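Local atomic coordinates of major capsid protein P2 (PDB entry 2VVF), a protein that forms the shell of the marine, membrane-containing bacteriophage PM2 as its major capsid protein, a homotrimer whose subunits are double jelly-rolls. Residues A[181-185]-A[197-201]; A[157-162]-A[241-247]; A[172-178]-A[218-224]; A[145-151]-A[255-261]. One frame throughout, in Å; residues are numbered along the deposited sequence.

Contact 1: A[181-185]-A[197-201]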
# COMPACT_ATOMS: atom_id res chain seq x y z
N GLY A 181 -29.79 -13.88 -2.36
CA GLY A 181 -30.64 -13.61 -1.19
C GLY A 181 -30.04 -13.95 0.17
O GLY A 181 -30.76 -14.31 1.09
N VAL A 182 -28.72 -13.80 0.31
CA VAL A 182 -28.07 -14.07 1.58
C VAL A 182 -28.05 -12.82 2.47
O VAL A 182 -27.51 -11.79 2.08
CB VAL A 182 -26.66 -14.67 1.39
CG1 VAL A 182 -25.96 -14.85 2.73
CG2 VAL A 182 -26.74 -15.99 0.65
N ASP A 183 -28.68 -12.92 3.63
CA ASP A 183 -28.77 -11.80 4.56
C ASP A 183 -27.61 -11.77 5.56
O ASP A 183 -26.99 -10.73 5.78
CB ASP A 183 -30.09 -11.86 5.33
CG ASP A 183 -31.29 -11.57 4.46
OD1 ASP A 183 -31.20 -10.65 3.61
OD2 ASP A 183 -32.32 -12.25 4.62
N ALA A 184 -27.35 -12.92 6.18
CA ALA A 184 -26.29 -13.03 7.17
C ALA A 184 -25.72 -14.43 7.17
O ALA A 184 -26.36 -15.38 6.73
CB ALA A 184 -26.82 -12.67 8.55
N VAL A 185 -24.49 -14.56 7.66
CA VAL A 185 -23.82 -15.85 7.72
C VAL A 185 -23.05 -15.99 9.02
O VAL A 185 -22.62 -15.00 9.61
CB VAL A 185 -22.89 -16.05 6.50
CG1 VAL A 185 -22.15 -17.38 6.61
CG2 VAL A 185 -23.68 -15.97 5.20
N LEU A 197 -23.12 -14.40 13.64
CA LEU A 197 -24.09 -14.22 12.58
C LEU A 197 -24.01 -12.76 12.14
O LEU A 197 -24.73 -11.90 12.65
CB LEU A 197 -25.50 -14.54 13.09
CG LEU A 197 -26.61 -14.63 12.03
CD1 LEU A 197 -26.25 -15.63 10.95
CD2 LEU A 197 -27.94 -14.98 12.68
N LEU A 198 -23.07 -12.48 11.24
CA LEU A 198 -22.85 -11.12 10.75
C LEU A 198 -23.75 -10.76 9.58
O LEU A 198 -23.81 -11.47 8.59
CB LEU A 198 -21.39 -10.94 10.33
CG LEU A 198 -20.31 -10.89 11.41
CD1 LEU A 198 -19.04 -10.25 10.89
CD2 LEU A 198 -20.82 -10.16 12.65
N LYS A 199 -24.42 -9.62 9.69
CA LYS A 199 -25.28 -9.14 8.62
C LYS A 199 -24.42 -8.78 7.42
O LYS A 199 -23.28 -8.34 7.58
CB LYS A 199 -26.07 -7.91 9.08
CG LYS A 199 -27.57 -8.08 9.02
CD LYS A 199 -28.25 -7.14 10.00
CE LYS A 199 -27.84 -7.44 11.43
NZ LYS A 199 -28.77 -6.84 12.42
N LYS A 200 -24.95 -8.97 6.22
CA LYS A 200 -24.22 -8.67 4.99
C LYS A 200 -23.58 -7.29 5.01
O LYS A 200 -22.40 -7.14 4.68
CB LYS A 200 -25.13 -8.81 3.77
CG LYS A 200 -24.53 -8.28 2.48
CD LYS A 200 -25.26 -8.81 1.26
CE LYS A 200 -24.56 -8.42 -0.02
NZ LYS A 200 -23.27 -9.15 -0.19
N ALA A 201 -24.36 -6.28 5.39
CA ALA A 201 -23.85 -4.91 5.44
C ALA A 201 -22.65 -4.78 6.38
O ALA A 201 -21.72 -4.03 6.10
CB ALA A 201 -24.96 -3.95 5.87

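Contact 2: A[157-162]-A[241-247]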
# COMPACT_ATOMS: atom_id res chain seq x y z
N GLY A 157 -34.72 -18.94 4.80
CA GLY A 157 -34.70 -19.17 6.23
C GLY A 157 -33.24 -19.43 6.56
O GLY A 157 -32.37 -18.64 6.21
N THR A 158 -32.96 -20.57 7.18
CA THR A 158 -31.59 -20.91 7.56
C THR A 158 -31.09 -22.21 6.95
O THR A 158 -31.69 -23.27 7.13
CB THR A 158 -31.44 -20.95 9.09
OG1 THR A 158 -31.74 -19.66 9.64
CG2 THR A 158 -30.03 -21.34 9.48
N THR A 159 -29.94 -22.14 6.29
CA THR A 159 -29.31 -23.32 5.71
C THR A 159 -27.95 -23.53 6.36
O THR A 159 -27.24 -22.58 6.68
CB THR A 159 -29.17 -23.21 4.18
OG1 THR A 159 -30.36 -22.64 3.63
CG2 THR A 159 -28.94 -24.59 3.58
N GLU A 160 -27.57 -24.80 6.55
CA GLU A 160 -26.29 -25.13 7.16
C GLU A 160 -25.45 -26.01 6.23
O GLU A 160 -25.93 -27.02 5.72
CB GLU A 160 -26.50 -25.82 8.50
CG GLU A 160 -27.13 -24.93 9.56
CD GLU A 160 -27.03 -25.52 10.95
OE1 GLU A 160 -26.11 -26.33 11.19
OE2 GLU A 160 -27.87 -25.18 11.81
N ILE A 161 -24.20 -25.62 6.03
CA ILE A 161 -23.28 -26.36 5.17
C ILE A 161 -22.07 -26.82 5.97
O ILE A 161 -21.17 -26.02 6.27
CB ILE A 161 -22.86 -25.52 3.95
CG1 ILE A 161 -24.09 -25.13 3.13
CG2 ILE A 161 -21.86 -26.28 3.10
CD1 ILE A 161 -23.95 -23.80 2.41
N ALA A 162 -22.04 -28.10 6.32
CA ALA A 162 -20.94 -28.65 7.11
C ALA A 162 -20.18 -29.77 6.41
O ALA A 162 -19.32 -30.41 7.01
CB ALA A 162 -21.47 -29.13 8.46
N ASP A 241 -16.07 -30.47 13.60
CA ASP A 241 -17.15 -29.81 12.87
C ASP A 241 -16.75 -28.46 12.28
O ASP A 241 -16.29 -27.57 12.99
CB ASP A 241 -18.38 -29.64 13.77
CG ASP A 241 -19.64 -29.30 12.99
OD1 ASP A 241 -20.09 -30.15 12.19
OD2 ASP A 241 -20.18 -28.20 13.20
N LEU A 242 -16.92 -28.34 10.97
CA LEU A 242 -16.64 -27.10 10.24
C LEU A 242 -17.98 -26.73 9.63
O LEU A 242 -18.40 -27.31 8.62
CB LEU A 242 -15.60 -27.36 9.15
CG LEU A 242 -14.87 -26.17 8.53
CD1 LEU A 242 -15.85 -25.15 7.99
CD2 LEU A 242 -13.91 -25.54 9.53
N ARG A 243 -18.69 -25.81 10.27
CA ARG A 243 -20.04 -25.46 9.85
C ARG A 243 -20.27 -24.03 9.38
O ARG A 243 -19.62 -23.09 9.84
CB ARG A 243 -21.03 -25.82 10.95
CG ARG A 243 -22.48 -25.51 10.63
CD ARG A 243 -23.39 -26.15 11.67
NE ARG A 243 -22.93 -27.48 12.03
CZ ARG A 243 -23.43 -28.60 11.52
NH1 ARG A 243 -24.40 -28.55 10.62
NH2 ARG A 243 -22.95 -29.78 11.90
N LEU A 244 -21.24 -23.88 8.49
CA LEU A 244 -21.61 -22.58 7.94
C LEU A 244 -23.13 -22.44 8.07
O LEU A 244 -23.88 -23.28 7.57
CB LEU A 244 -21.22 -22.50 6.47
CG LEU A 244 -20.71 -21.18 5.90
CD1 LEU A 244 -19.47 -20.69 6.64
CD2 LEU A 244 -20.42 -21.33 4.41
N LYS A 245 -23.58 -21.40 8.77
CA LYS A 245 -25.01 -21.16 8.95
C LYS A 245 -25.43 -19.96 8.11
O LYS A 245 -25.12 -18.82 8.43
CB LYS A 245 -25.34 -20.92 10.42
CG LYS A 245 -25.20 -22.16 11.30
CD LYS A 245 -25.81 -21.93 12.67
CE LYS A 245 -25.93 -23.24 13.45
NZ LYS A 245 -25.07 -23.24 14.66
N ILE A 246 -26.13 -20.23 7.01
CA ILE A 246 -26.56 -19.18 6.09
C ILE A 246 -28.02 -18.78 6.24
O ILE A 246 -28.92 -19.61 6.12
CB ILE A 246 -26.23 -19.54 4.64
CG1 ILE A 246 -24.74 -19.84 4.48
CG2 ILE A 246 -26.66 -18.43 3.70
CD1 ILE A 246 -24.43 -21.30 4.22
N ASP A 247 -28.24 -17.49 6.47
CA ASP A 247 -29.59 -16.95 6.58
C ASP A 247 -29.96 -16.31 5.25
O ASP A 247 -29.52 -15.20 4.95
CB ASP A 247 -29.67 -15.92 7.71
CG ASP A 247 -29.94 -16.55 9.06
OD1 ASP A 247 -29.78 -17.78 9.20
OD2 ASP A 247 -30.32 -15.81 10.00
O HOH W 1 -18.99 -30.51 9.44

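Contact 3: A[172-178]-A[218-224]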
# COMPACT_ATOMS: atom_id res chain seq x y z
N ILE A 172 -7.66 -22.72 4.70
CA ILE A 172 -8.73 -22.08 3.95
C ILE A 172 -8.53 -20.57 4.03
O ILE A 172 -8.63 -19.98 5.11
CB ILE A 172 -10.12 -22.49 4.45
CG1 ILE A 172 -10.35 -23.98 4.22
CG2 ILE A 172 -11.20 -21.66 3.75
CD1 ILE A 172 -11.67 -24.48 4.77
N ALA A 173 -8.22 -19.96 2.89
CA ALA A 173 -7.99 -18.52 2.84
C ALA A 173 -9.31 -17.76 2.89
O ALA A 173 -9.42 -16.74 3.57
CB ALA A 173 -7.20 -18.15 1.59
N ALA A 174 -10.30 -18.25 2.15
CA ALA A 174 -11.60 -17.60 2.11
C ALA A 174 -12.70 -18.50 1.57
O ALA A 174 -12.44 -19.53 0.96
CB ALA A 174 -11.52 -16.32 1.29
N ILE A 175 -13.94 -18.09 1.81
CA ILE A 175 -15.11 -18.81 1.32
C ILE A 175 -16.06 -17.79 0.71
O ILE A 175 -16.40 -16.79 1.34
CB ILE A 175 -15.80 -19.60 2.45
CG1 ILE A 175 -14.86 -20.66 3.02
CG2 ILE A 175 -17.08 -20.24 1.95
CD1 ILE A 175 -15.28 -21.18 4.38
N HIS A 176 -16.45 -18.03 -0.54
CA HIS A 176 -17.35 -17.11 -1.23
C HIS A 176 -18.69 -17.75 -1.54
O HIS A 176 -18.76 -18.70 -2.32
CB HIS A 176 -16.71 -16.59 -2.51
CG HIS A 176 -15.30 -16.11 -2.34
ND1 HIS A 176 -14.99 -14.82 -1.97
CD2 HIS A 176 -14.12 -16.76 -2.48
CE1 HIS A 176 -13.68 -14.69 -1.88
NE2 HIS A 176 -13.12 -15.85 -2.19
N ILE A 177 -19.75 -17.24 -0.92
CA ILE A 177 -21.09 -17.75 -1.14
C ILE A 177 -21.77 -16.94 -2.24
O ILE A 177 -22.10 -15.77 -2.05
CB ILE A 177 -21.92 -17.74 0.15
CG1 ILE A 177 -21.27 -18.63 1.21
CG2 ILE A 177 -23.35 -18.18 -0.13
CD1 ILE A 177 -21.38 -18.08 2.62
N LYS A 178 -21.94 -17.56 -3.41
CA LYS A 178 -22.56 -16.89 -4.54
C LYS A 178 -24.06 -17.12 -4.58
O LYS A 178 -24.53 -18.13 -5.11
CB LYS A 178 -21.91 -17.35 -5.85
CG LYS A 178 -20.43 -17.04 -5.95
CD LYS A 178 -20.06 -16.59 -7.35
CE LYS A 178 -19.69 -17.77 -8.23
NZ LYS A 178 -19.48 -17.37 -9.65
N THR A 218 -22.63 -11.93 -3.62
CA THR A 218 -21.62 -12.76 -2.99
C THR A 218 -21.40 -12.38 -1.53
O THR A 218 -21.28 -11.20 -1.21
CB THR A 218 -20.27 -12.70 -3.74
OG1 THR A 218 -20.49 -12.80 -5.15
CG2 THR A 218 -19.36 -13.83 -3.27
N TYR A 219 -21.29 -13.38 -0.67
CA TYR A 219 -20.99 -13.17 0.74
C TYR A 219 -19.62 -13.78 0.98
O TYR A 219 -19.47 -15.00 1.02
CB TYR A 219 -22.03 -13.85 1.64
CG TYR A 219 -21.95 -13.42 3.09
CD1 TYR A 219 -22.83 -12.48 3.60
CD2 TYR A 219 -20.99 -13.96 3.94
CE1 TYR A 219 -22.77 -12.09 4.92
CE2 TYR A 219 -20.92 -13.58 5.26
CZ TYR A 219 -21.81 -12.64 5.75
OH TYR A 219 -21.74 -12.26 7.07
N THR A 220 -18.61 -12.92 1.07
CA THR A 220 -17.24 -13.37 1.24
C THR A 220 -16.79 -13.44 2.69
O THR A 220 -16.93 -12.48 3.45
CB THR A 220 -16.26 -12.52 0.40
OG1 THR A 220 -16.50 -12.75 -0.99
CG2 THR A 220 -14.82 -12.87 0.74
N ILE A 221 -16.23 -14.59 3.06
CA ILE A 221 -15.68 -14.79 4.40
C ILE A 221 -14.17 -14.86 4.26
O ILE A 221 -13.60 -15.93 4.08
CB ILE A 221 -16.25 -16.06 5.06
CG1 ILE A 221 -17.72 -15.86 5.42
CG2 ILE A 221 -15.44 -16.42 6.30
CD1 ILE A 221 -18.40 -17.11 5.93
N ASP A 222 -13.53 -13.69 4.30
CA ASP A 222 -12.09 -13.58 4.15
C ASP A 222 -11.36 -13.89 5.46
O ASP A 222 -11.53 -13.18 6.45
CB ASP A 222 -11.73 -12.17 3.68
CG ASP A 222 -10.47 -12.13 2.85
OD1 ASP A 222 -9.54 -12.93 3.14
OD2 ASP A 222 -10.39 -11.29 1.93
N PHE A 223 -10.55 -14.94 5.44
CA PHE A 223 -9.79 -15.34 6.63
C PHE A 223 -8.38 -14.77 6.60
O PHE A 223 -7.57 -15.06 7.48
CB PHE A 223 -9.74 -16.86 6.75
CG PHE A 223 -11.08 -17.51 6.97
CD1 PHE A 223 -11.78 -17.29 8.14
CD2 PHE A 223 -11.62 -18.35 6.01
CE1 PHE A 223 -13.01 -17.89 8.34
CE2 PHE A 223 -12.85 -18.96 6.21
CZ PHE A 223 -13.54 -18.73 7.38
N MET A 224 -8.08 -13.99 5.57
CA MET A 224 -6.75 -13.39 5.42
C MET A 224 -6.85 -11.90 5.14
O MET A 224 -6.10 -11.36 4.31
CB MET A 224 -5.98 -14.08 4.29
CG MET A 224 -5.56 -15.51 4.61
SD MET A 224 -4.24 -16.09 3.53
CE MET A 224 -4.83 -15.53 1.93

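Contact 4: A[145-151]-A[255-261]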
# COMPACT_ATOMS: atom_id res chain seq x y z
N THR A 145 -2.39 -22.00 -4.29
CA THR A 145 -3.79 -21.69 -3.99
C THR A 145 -4.63 -22.67 -4.80
O THR A 145 -4.43 -22.82 -6.01
CB THR A 145 -4.14 -20.24 -4.35
OG1 THR A 145 -3.42 -19.34 -3.51
CG2 THR A 145 -5.63 -20.00 -4.18
N MET A 146 -5.57 -23.35 -4.14
CA MET A 146 -6.41 -24.32 -4.82
C MET A 146 -7.89 -23.93 -4.74
O MET A 146 -8.57 -24.25 -3.77
CB MET A 146 -6.19 -25.72 -4.25
CG MET A 146 -4.80 -26.27 -4.54
SD MET A 146 -4.17 -27.30 -3.22
CE MET A 146 -2.40 -27.26 -3.57
N ARG A 147 -8.36 -23.25 -5.78
CA ARG A 147 -9.74 -22.80 -5.84
C ARG A 147 -10.67 -23.96 -6.19
O ARG A 147 -10.55 -24.57 -7.26
CB ARG A 147 -9.88 -21.68 -6.88
CG ARG A 147 -11.20 -20.94 -6.86
CD ARG A 147 -11.42 -20.20 -8.17
NE ARG A 147 -12.43 -19.15 -8.05
CZ ARG A 147 -13.70 -19.30 -8.41
NH1 ARG A 147 -14.12 -20.46 -8.91
NH2 ARG A 147 -14.55 -18.29 -8.27
N ARG A 148 -11.59 -24.27 -5.28
CA ARG A 148 -12.53 -25.38 -5.48
C ARG A 148 -13.97 -24.91 -5.58
O ARG A 148 -14.37 -23.93 -4.94
CB ARG A 148 -12.38 -26.42 -4.37
CG ARG A 148 -11.11 -27.25 -4.47
CD ARG A 148 -10.73 -27.53 -5.92
NE ARG A 148 -9.31 -27.81 -6.07
CZ ARG A 148 -8.74 -28.96 -5.74
NH1 ARG A 148 -9.47 -29.95 -5.24
NH2 ARG A 148 -7.43 -29.13 -5.90
N ASN A 149 -14.75 -25.61 -6.40
CA ASN A 149 -16.15 -25.27 -6.64
C ASN A 149 -17.10 -26.24 -5.96
O ASN A 149 -16.91 -27.46 -6.00
CB ASN A 149 -16.42 -25.28 -8.15
CG ASN A 149 -17.31 -24.15 -8.60
OD1 ASN A 149 -17.70 -23.30 -7.79
ND2 ASN A 149 -17.63 -24.12 -9.88
N PHE A 150 -18.15 -25.70 -5.34
CA PHE A 150 -19.17 -26.51 -4.68
C PHE A 150 -20.55 -25.89 -4.89
O PHE A 150 -20.70 -24.67 -4.87
CB PHE A 150 -18.88 -26.63 -3.18
CG PHE A 150 -17.51 -27.17 -2.86
CD1 PHE A 150 -17.27 -28.54 -2.89
CD2 PHE A 150 -16.48 -26.32 -2.51
CE1 PHE A 150 -16.02 -29.04 -2.60
CE2 PHE A 150 -15.22 -26.81 -2.22
CZ PHE A 150 -14.99 -28.18 -2.26
N PHE A 151 -21.55 -26.74 -5.11
CA PHE A 151 -22.91 -26.26 -5.32
C PHE A 151 -23.83 -26.82 -4.25
O PHE A 151 -23.90 -28.02 -4.03
CB PHE A 151 -23.41 -26.65 -6.71
CG PHE A 151 -22.74 -25.90 -7.83
CD1 PHE A 151 -23.32 -24.76 -8.35
CD2 PHE A 151 -21.53 -26.33 -8.34
CE1 PHE A 151 -22.70 -24.06 -9.38
CE2 PHE A 151 -20.91 -25.64 -9.37
CZ PHE A 151 -21.49 -24.50 -9.88
N GLU A 255 -23.43 -21.21 -5.29
CA GLU A 255 -22.15 -21.74 -5.70
C GLU A 255 -21.15 -21.32 -4.63
O GLU A 255 -20.86 -20.14 -4.48
CB GLU A 255 -21.72 -21.20 -7.07
CG GLU A 255 -20.39 -21.76 -7.54
CD GLU A 255 -19.86 -21.09 -8.79
OE1 GLU A 255 -20.63 -20.39 -9.47
OE2 GLU A 255 -18.67 -21.30 -9.11
N ILE A 256 -20.67 -22.29 -3.86
CA ILE A 256 -19.73 -22.01 -2.79
C ILE A 256 -18.29 -22.16 -3.28
O ILE A 256 -17.85 -23.25 -3.65
CB ILE A 256 -19.98 -22.90 -1.55
CG1 ILE A 256 -21.42 -22.72 -1.04
CG2 ILE A 256 -18.99 -22.58 -0.45
CD1 ILE A 256 -21.77 -21.30 -0.69
N ILE A 257 -17.55 -21.05 -3.27
CA ILE A 257 -16.15 -21.05 -3.69
C ILE A 257 -15.26 -21.13 -2.46
O ILE A 257 -15.35 -20.29 -1.56
CB ILE A 257 -15.81 -19.80 -4.53
CG1 ILE A 257 -16.82 -19.63 -5.66
CG2 ILE A 257 -14.40 -19.90 -5.08
CD1 ILE A 257 -16.93 -20.83 -6.56
N VAL A 258 -14.40 -22.14 -2.41
CA VAL A 258 -13.48 -22.30 -1.29
C VAL A 258 -12.04 -22.21 -1.77
O VAL A 258 -11.60 -23.02 -2.58
CB VAL A 258 -13.74 -23.61 -0.53
CG1 VAL A 258 -12.83 -23.71 0.69
CG2 VAL A 258 -15.20 -23.72 -0.13
N GLU A 259 -11.31 -21.22 -1.26
CA GLU A 259 -9.91 -21.04 -1.63
C GLU A 259 -9.03 -21.79 -0.64
O GLU A 259 -8.73 -21.30 0.45
CB GLU A 259 -9.55 -19.55 -1.62
CG GLU A 259 -10.20 -18.75 -2.74
CD GLU A 259 -9.73 -17.31 -2.77
OE1 GLU A 259 -8.58 -17.07 -3.20
OE2 GLU A 259 -10.51 -16.43 -2.36
N TYR A 260 -8.62 -23.00 -1.03
CA TYR A 260 -7.76 -23.81 -0.18
C TYR A 260 -6.30 -23.43 -0.40
O TYR A 260 -5.97 -22.75 -1.37
CB TYR A 260 -7.96 -25.30 -0.49
CG TYR A 260 -9.28 -25.86 -0.03
CD1 TYR A 260 -9.46 -26.29 1.28
CD2 TYR A 260 -10.35 -25.98 -0.91
CE1 TYR A 260 -10.66 -26.82 1.70
CE2 TYR A 260 -11.56 -26.51 -0.49
CZ TYR A 260 -11.71 -26.92 0.81
OH TYR A 260 -12.91 -27.44 1.22
N MET A 261 -5.44 -23.89 0.50
CA MET A 261 -4.01 -23.62 0.41
C MET A 261 -3.24 -24.78 1.03
O MET A 261 -3.67 -25.36 2.02
CB MET A 261 -3.67 -22.33 1.17
CG MET A 261 -4.12 -21.05 0.50
SD MET A 261 -3.70 -19.60 1.49
CE MET A 261 -4.16 -20.17 3.12

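Contact 1: A[181-185]-A[197-201]
Two residues of strand 182-189, A184 and V185, give up the most surface where strands 182-189 and 192-199 pair in a beta hairpin. A184 forms a non-hydrogen-bonded antiparallel pair with K199, the CA atoms 4.3 Å apart. Its methyl group fits closely against the partner: A184 CB lies 3.2 Å from L198 O and 3.9 Å from L197 CD1. V185 contributes mainly through its backbone, pairing with L198 by two hydrogen bonds, V185 N to L198 O at 3.3 Å and L198 N to V185 O at 3.0 Å. Its side chain turns to the other face of the sheet, where it packs on Y219, I221 and I246. L197, next in buried area, bends its leucyl tip back over A184. On its other side strand 182-189 bulges, D183 and A184 both facing D247 in a classic beta bulge. D183 O takes a short hydrogen bond from K200 N at 2.7 Å; K199 is the N-cap residue of helix 200-209, so this bond reaches the first turn of the helix. Because backbone groups supply every hydrogen bond between the segments, the chemistry implies a join fixed chiefly by main-chain geometry, with the A184 methyl and the L197 side chain packed beside it.

Contact 2: A[157-162]-A[241-247]
Antiparallel pairing of residues far apart in sequence illustrates how a jelly-roll sheet gains its outermost strand. The backbone ladder comes first: T159 and I246 form a hydrogen-bonded pair, with T159 N to I246 O at 2.7 Å and I246 N to T159 O at 2.6 Å, and further along I161 N donates to L244 O at 2.8 Å. CA-H...O contacts fill the intervals, among them E160 CA to L244 O at 3.1 Å and T158 CA to I246 O at 3.3 Å. Polar side chains occupy the face carrying T158, E160, K245 and D247. T158 OG1 donates to D247 OD1 at 2.8 Å, and R243 is shared by two acids in a salt-bridge network, with R243 NE 3.1 Å from D241 OD2 and R243 NH1 2.9 Å from E160 OE1, an atom whose position is less certain. A162 CB lies over one face of that guanidinium, 3.7 Å from R243 CZ. Where the segments end, a water lies within hydrogen-bonding distance of A162 O (2.5 Å) and D241 OD1 (3.0 Å). Apolar contact belongs to the opposite face, where I161 CB and L244 CB are 4.3 Å apart. Strand 157-161 is outermost in its four-stranded sheet within the chain; the next strand inward from 242-248 is 182-189, while T159, I161 and I246 pack against strand 143-154.

Contact 3: A[172-178]-A[218-224]
I175, I221 and F223 make the apolar centre of this buried pairing. I175 CB stands 4.4 Å from I221 CB, and I175 CD1 meets the edge of the phenyl ring 3.8 Å from F223 CE2; I172 CG2 reaches the same F223 CE2 at 4.0 Å. On the same face, I177 CB lies 4.2 Å from Y219 CB. These residues look into the interior of the jelly-roll sandwich, where I177, Y219 and I221 touch strand 182-189 of the opposing sheet. Behind them the antiparallel ladder is carried by the I175/I221 and I177/Y219 pairs, with I221 N bonded to I175 O at 2.8 Å and I177 N to Y219 O at 3.0 Å; beyond the end of strand 218-222, F223 N adds a bond to A173 O at 2.8 Å. The other face is more polar. H176 ND1 and T220 OG1 share a 2.7 Å hydrogen bond, and H176 NE2 is bonded to E259. At the end of strand 218-222, next to F223, D222 OD1 accepts from M224 N at 3.0 Å in an Asx turn, while D222 OD2 forms a salt bridge with R71.

Contact 4: A[145-151]-A[255-261]
In the double jelly-roll, each barrel is a sandwich of facing sheets, and the strands 143-154 and 252-263 are neighbours in one sheet of the second barrel. Seven antiparallel pairs hold them in register, with backbone bonds such as M146 N to Y260 O at 2.9 Å and R148 N to V258 O at 3.0 Å. Relief on one face comes from F150 and Y260, which cover the most area. The F150 ring reaches along the sheet beyond its own partner I256, bringing F150 CE2 to 3.7 Å from V258 CG2; the small valine thus lies in the dip between the two aromatic bumps. Their edges then meet, F150 CE2 to Y260 CE2 at 4.1 Å. Beside that edge R148 CG lies 3.9 Å from Y260 CD2, before the guanidinium turns away: R148 NE bonds to L56 O, and R148 NH2 forms a salt bridge with the C-terminal carboxylate of F269. The reverse face repeats the idea with R147 and E255. R147 extends diagonally so that I257 CG2 sits over one face of its guanidinium, 3.5 Å from R147 CZ, while R147 NH1 bonds to T58 O in strand 54-59 of the first barrel. At the far end the E255 side chain lies over one face of the F151 ring in a CH-pi contact, E255 CG being 4.1 Å from the ring centroid.

All four contacts belong to the C-terminal jelly-roll, and along the chain they are nested: contact 4 encloses contact 2, which encloses contact 3, which encloses contact 1. Contacts 3 and 4, centres about 9 Å apart, share one sheet through strands 171-178 and 252-263. Contacts 1 and 2, centres about 12 Å apart, share the opposing sheet through strands 182-189 and 242-248. Between the sheets lies an apolar core, where L244 CD1 comes within 3.8 Å of I221 CD1. Contacts 1 and 4, centres about 20 Å apart, do not touch. Distant strands in contacts 2 to 4, and a local hairpin in contact 1, build the facing sheets of this jelly-roll, one of two per subunit.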